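Local coordinates for protein Steely1 (Dictyostelium discoideum, PDB 2H84) that serves as the C-terminal type III polyketide synthase domain of a hybrid type I/III enzyme, whose products in vitro are acylpyrones only, at residues L161-R165 / F365-F369; I261-I265 / S303-N307. All coordinates share one frame; numbering follows the deposited sequence.

Interaction 1. Residues L161-R165 / F365-F369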
loop_
_atom_site.group_PDB
_atom_site.type_symbol
_atom_site.label_atom_id
_atom_site.label_comp_id
_atom_site.label_asym_id
_atom_site.label_seq_id
_atom_site.Cartn_x
_atom_site.Cartn_y
_atom_site.Cartn_z
ATOM N N LEU A 161 -10.639 4.635 6.699
ATOM C CA LEU A 161 -11.790 4.289 5.890
ATOM C C LEU A 161 -11.406 3.684 4.538
ATOM O O LEU A 161 -12.212 2.993 3.910
ATOM C CB LEU A 161 -12.675 5.523 5.703
ATOM C CG LEU A 161 -13.771 5.663 6.763
ATOM C CD1 LEU A 161 -13.400 4.912 8.028
ATOM C CD2 LEU A 161 -14.003 7.135 7.036
ATOM N N SER A 162 -10.178 3.931 4.089
ATOM C CA SER A 162 -9.736 3.376 2.815
ATOM C C SER A 162 -9.778 1.860 2.893
ATOM O O SER A 162 -10.245 1.193 1.969
ATOM C CB SER A 162 -8.319 3.840 2.484
ATOM O OG SER A 162 -8.331 5.197 2.107
ATOM N N SER A 163 -9.297 1.323 4.011
ATOM C CA SER A 163 -9.290 -0.116 4.218
ATOM C C SER A 163 -10.713 -0.653 4.375
ATOM O O SER A 163 -11.069 -1.642 3.738
ATOM C CB SER A 163 -8.452 -0.480 5.443
ATOM O OG SER A 163 -8.892 0.213 6.594
ATOM N N LEU A 164 -11.527 0.007 5.204
ATOM C CA LEU A 164 -12.907 -0.434 5.404
ATOM C C LEU A 164 -13.550 -0.543 4.032
ATOM O O LEU A 164 -14.177 -1.548 3.690
ATOM C CB LEU A 164 -13.694 0.563 6.253
ATOM C CG LEU A 164 -14.700 -0.052 7.206
ATOM C CD1 LEU A 164 -15.623 1.028 7.749
ATOM C CD2 LEU A 164 -15.525 -1.103 6.498
ATOM N N ARG A 165 -13.378 0.508 3.244
ATOM C CA ARG A 165 -13.929 0.568 1.896
ATOM C C ARG A 165 -13.441 -0.608 1.055
ATOM O O ARG A 165 -14.249 -1.378 0.520
ATOM C CB ARG A 165 -13.547 1.904 1.234
ATOM C CG ARG A 165 -14.064 2.082 -0.180
ATOM C CD ARG A 165 -14.016 3.540 -0.614
ATOM N NE ARG A 165 -12.689 4.132 -0.444
ATOM C CZ ARG A 165 -11.622 3.837 -1.185
ATOM N NH1 ARG A 165 -11.699 2.956 -2.171
ATOM N NH2 ARG A 165 -10.463 4.416 -0.924
ATOM N N PHE A 365 -11.405 12.885 0.803
ATOM C CA PHE A 365 -12.347 12.568 1.865
ATOM C C PHE A 365 -12.686 11.112 1.719
ATOM O O PHE A 365 -12.710 10.586 0.610
ATOM C CB PHE A 365 -13.651 13.377 1.753
ATOM C CG PHE A 365 -13.481 14.868 1.941
ATOM C CD1 PHE A 365 -14.572 15.720 1.759
ATOM C CD2 PHE A 365 -12.249 15.422 2.297
ATOM C CE1 PHE A 365 -14.448 17.103 1.932
ATOM C CE2 PHE A 365 -12.111 16.808 2.471
ATOM C CZ PHE A 365 -13.215 17.651 2.285
ATOM N N GLU A 366 -12.901 10.456 2.852
ATOM C CA GLU A 366 -13.318 9.065 2.877
ATOM C C GLU A 366 -14.590 9.111 3.702
ATOM O O GLU A 366 -14.654 9.831 4.687
ATOM C CB GLU A 366 -12.279 8.174 3.569
ATOM C CG GLU A 366 -11.051 7.815 2.752
ATOM C CD GLU A 366 -11.335 6.834 1.617
ATOM O OE1 GLU A 366 -12.361 6.114 1.660
ATOM O OE2 GLU A 366 -10.518 6.782 0.671
ATOM N N GLY A 367 -15.608 8.370 3.295
ATOM C CA GLY A 367 -16.835 8.368 4.060
ATOM C C GLY A 367 -17.431 6.976 4.053
ATOM O O GLY A 367 -17.064 6.127 3.235
ATOM N N CYS A 368 -18.349 6.737 4.973
ATOM C CA CYS A 368 -18.983 5.446 5.060
ATOM C C CYS A 368 -20.286 5.570 5.844
ATOM O O CYS A 368 -20.351 6.286 6.842
ATOM C CB CYS A 368 -18.043 4.467 5.742
ATOM S SG CYS A 368 -18.553 2.779 5.572
ATOM N N PHE A 369 -21.319 4.876 5.378
ATOM C CA PHE A 369 -22.618 4.919 6.019
ATOM C C PHE A 369 -22.872 3.564 6.619
ATOM O O PHE A 369 -23.008 2.570 5.900
ATOM C CB PHE A 369 -23.686 5.290 4.988
ATOM C CG PHE A 369 -25.044 5.545 5.577
ATOM C CD1 PHE A 369 -25.940 4.503 5.741
ATOM C CD2 PHE A 369 -25.424 6.827 5.980
ATOM C CE1 PHE A 369 -27.191 4.721 6.304
ATOM C CE2 PHE A 369 -26.686 7.062 6.552
ATOM C CZ PHE A 369 -27.568 6.004 6.712
HETATM O O HOH W 1 -15.382 3.445 4.405
#
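Arg165 NE points straight at the carboxylate of Glu366, its hydrogen bond to Glu366 OE1 measuring 2.9 Å with an N-H...O angle of 179°. The oxygen receives it through its syn lone pair, in the guanidinium plane. Beside it Arg165 NH2 reaches Glu366 OE2, also at 2.9 Å, somewhat tilted from both planes. The result is a side-on, two-toothed salt bridge in which guanidinium and carboxylate lie nearly coplanar, 19° apart, which should hold both groups against rotation. A bend in the Arg165 chain at chi3 (53°) swings the NE edge of its guanidinium toward the Glu366 carboxylate. Ser162 OG lies 3.1 Å from Glu366 OE2, a weak bond at most, and one whose proton could instead go to Leu158 O. The pair illustrates how the layered αβαβα thiolase fold ties its halves together: the helix 159-171, which follows the predicted active-site Cys157, runs between the sheets, and strand 364-372 of the C-terminal half packs against it. Next to the ion pair the contact becomes mainly van der Waals. Leu161 CB rests against Glu366 CB at 3.4 Å, and Leu161 CD2 lies against the strand's peptide at Glu366 O, 3.6 Å away. Farther along, Leu164 CD1 meets Cys368 SG at 4.0 Å. Replacing Glu366 with an alanine would probably leave the buried Arg165 charge without its in-chain mate and its guanidinium freer to turn. Glu148 of the second subunit forms another salt bridge with Arg165 NH1, and the carbonyl of Arg149 of that subunit accepts from NH2, bringing the buried pair to the dimer interface.

Interaction 2. Residues I261-I265 / S303-N307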
loop_
_atom_site.group_PDB
_atom_site.type_symbol
_atom_site.label_atom_id
_atom_site.label_comp_id
_atom_site.label_asym_id
_atom_site.label_seq_id
_atom_site.Cartn_x
_atom_site.Cartn_y
_atom_site.Cartn_z
ATOM N N ILE A 261 -6.459 23.748 5.731
ATOM C CA ILE A 261 -7.062 22.438 5.891
ATOM C C ILE A 261 -8.434 22.451 6.581
ATOM O O ILE A 261 -9.430 21.998 6.001
ATOM C CB ILE A 261 -6.081 21.486 6.622
ATOM C CG1 ILE A 261 -4.873 21.221 5.716
ATOM C CG2 ILE A 261 -6.764 20.170 6.945
ATOM C CD1 ILE A 261 -3.787 20.401 6.329
ATOM N N PRO A 262 -8.517 23.008 7.803
ATOM C CA PRO A 262 -9.793 23.046 8.525
ATOM C C PRO A 262 -10.955 23.521 7.688
ATOM O O PRO A 262 -11.927 22.806 7.484
ATOM C CB PRO A 262 -9.519 23.998 9.690
ATOM C CG PRO A 262 -8.033 23.817 9.920
ATOM C CD PRO A 262 -7.502 23.802 8.511
ATOM N N ILE A 263 -10.826 24.745 7.197
ATOM C CA ILE A 263 -11.867 25.358 6.398
ATOM C C ILE A 263 -12.101 24.674 5.044
ATOM O O ILE A 263 -13.234 24.607 4.565
ATOM C CB ILE A 263 -11.590 26.886 6.301
ATOM C CG1 ILE A 263 -12.439 27.565 5.252
ATOM C CG2 ILE A 263 -10.251 27.152 5.950
ATOM C CD1 ILE A 263 -13.832 27.589 5.650
ATOM N N VAL A 264 -11.051 24.137 4.436
ATOM C CA VAL A 264 -11.235 23.449 3.171
ATOM C C VAL A 264 -12.114 22.240 3.466
ATOM O O VAL A 264 -12.865 21.787 2.611
ATOM C CB VAL A 264 -9.903 22.936 2.560
ATOM C CG1 VAL A 264 -10.155 22.237 1.223
ATOM C CG2 VAL A 264 -8.941 24.073 2.367
ATOM N N ILE A 265 -12.000 21.681 4.667
ATOM C CA ILE A 265 -12.833 20.530 5.021
ATOM C C ILE A 265 -14.254 21.016 5.286
ATOM O O ILE A 265 -15.214 20.510 4.706
ATOM C CB ILE A 265 -12.317 19.807 6.268
ATOM C CG1 ILE A 265 -11.210 18.838 5.862
ATOM C CG2 ILE A 265 -13.444 19.014 6.930
ATOM C CD1 ILE A 265 -10.334 18.397 6.942
ATOM N N SER A 303 -10.023 21.805 15.586
ATOM C CA SER A 303 -10.474 22.746 14.576
ATOM C C SER A 303 -11.229 21.985 13.511
ATOM O O SER A 303 -12.301 22.394 13.102
ATOM C CB SER A 303 -9.293 23.456 13.931
ATOM O OG SER A 303 -8.246 23.611 14.863
ATOM N N ILE A 304 -10.674 20.874 13.051
ATOM C CA ILE A 304 -11.352 20.090 12.025
ATOM C C ILE A 304 -12.728 19.578 12.488
ATOM O O ILE A 304 -13.727 19.727 11.777
ATOM C CB ILE A 304 -10.486 18.883 11.606
ATOM C CG1 ILE A 304 -9.189 19.358 10.956
ATOM C CG2 ILE A 304 -11.230 18.018 10.620
ATOM C CD1 ILE A 304 -9.385 19.921 9.587
ATOM N N LEU A 305 -12.772 18.973 13.675
ATOM C CA LEU A 305 -14.015 18.434 14.229
ATOM C C LEU A 305 -15.115 19.494 14.390
ATOM O O LEU A 305 -16.273 19.277 14.030
ATOM C CB LEU A 305 -13.737 17.777 15.580
ATOM C CG LEU A 305 -12.831 16.561 15.580
ATOM C CD1 LEU A 305 -12.755 15.989 17.007
ATOM C CD2 LEU A 305 -13.381 15.526 14.614
ATOM N N MET A 306 -14.746 20.647 14.925
ATOM C CA MET A 306 -15.708 21.714 15.114
ATOM C C MET A 306 -16.213 22.289 13.796
ATOM O O MET A 306 -17.387 22.595 13.668
ATOM C CB MET A 306 -15.089 22.820 15.958
ATOM C CG MET A 306 -14.450 22.296 17.225
ATOM S SD MET A 306 -14.391 23.500 18.594
ATOM C CE MET A 306 -12.684 24.010 18.530
ATOM N N ASN A 307 -15.325 22.439 12.816
ATOM C CA ASN A 307 -15.732 22.993 11.527
ATOM C C ASN A 307 -16.769 22.080 10.897
ATOM O O ASN A 307 -17.751 22.555 10.340
ATOM C CB ASN A 307 -14.545 23.147 10.578
ATOM C CG ASN A 307 -13.613 24.219 11.030
ATOM O OD1 ASN A 307 -13.093 24.988 10.282
ATOM N ND2 ASN A 307 -13.409 24.264 12.290
#
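Ile304 reaches across to the first turn of helix 261-280 with its CD1 methyl, which lies 3.7 Å from Ile261 CG2. Two torsions near -60° shape this reach: chi1 of -64° sets CG1 beside the backbone nitrogen, and chi2 of -73° bends the chain instead of extending it. The same methyl lies against Pro262, 4.1 Å from its CB, the isoleucine crossing the proline at about a right angle. Ile265, one turn on, offers its own CD1 from an extended chain, and this methyl meets Ile304 CG2 at 3.8 Å, although the methyl positions are not sharply defined. Helices 261-280 and 302-311 run side by side in the C-terminal half of the thiolase fold, their segments 8.7 Å apart and inclined by only 22°. Phe359 of strand 353-360 touches both Ile265 and Ile304. Toward the more open side the contact becomes polar in composition but gains no hydrogen bond between the segments: the Asn307 side chain lies near Pro262, with the orientation of its amide uncertain. Near the start of the same turn, Ser303 CB approaches Pro262 CG at 4.2 Å.

Centred about 18 Å apart, the two contacts are nested, the chain closing interaction 2 within the long loop that interaction 1 completes. They meet through Phe365, which takes no part in the contact across 161-165 and 365-369 but sends its ring the other way: Phe365 CZ packs 4.0 Å from Ile265 CA. One strand thus faces the central helix on one side and helix 261-280 on the other. Both contacts come near the predicted active-site cysteine, since the side chains of Glu366 and Ile261 each lie about 9 Å from that of Cys157. The Ile261 side chain is also about 4 Å from a bound hexaethylene glycol, probably a crystallisation additive.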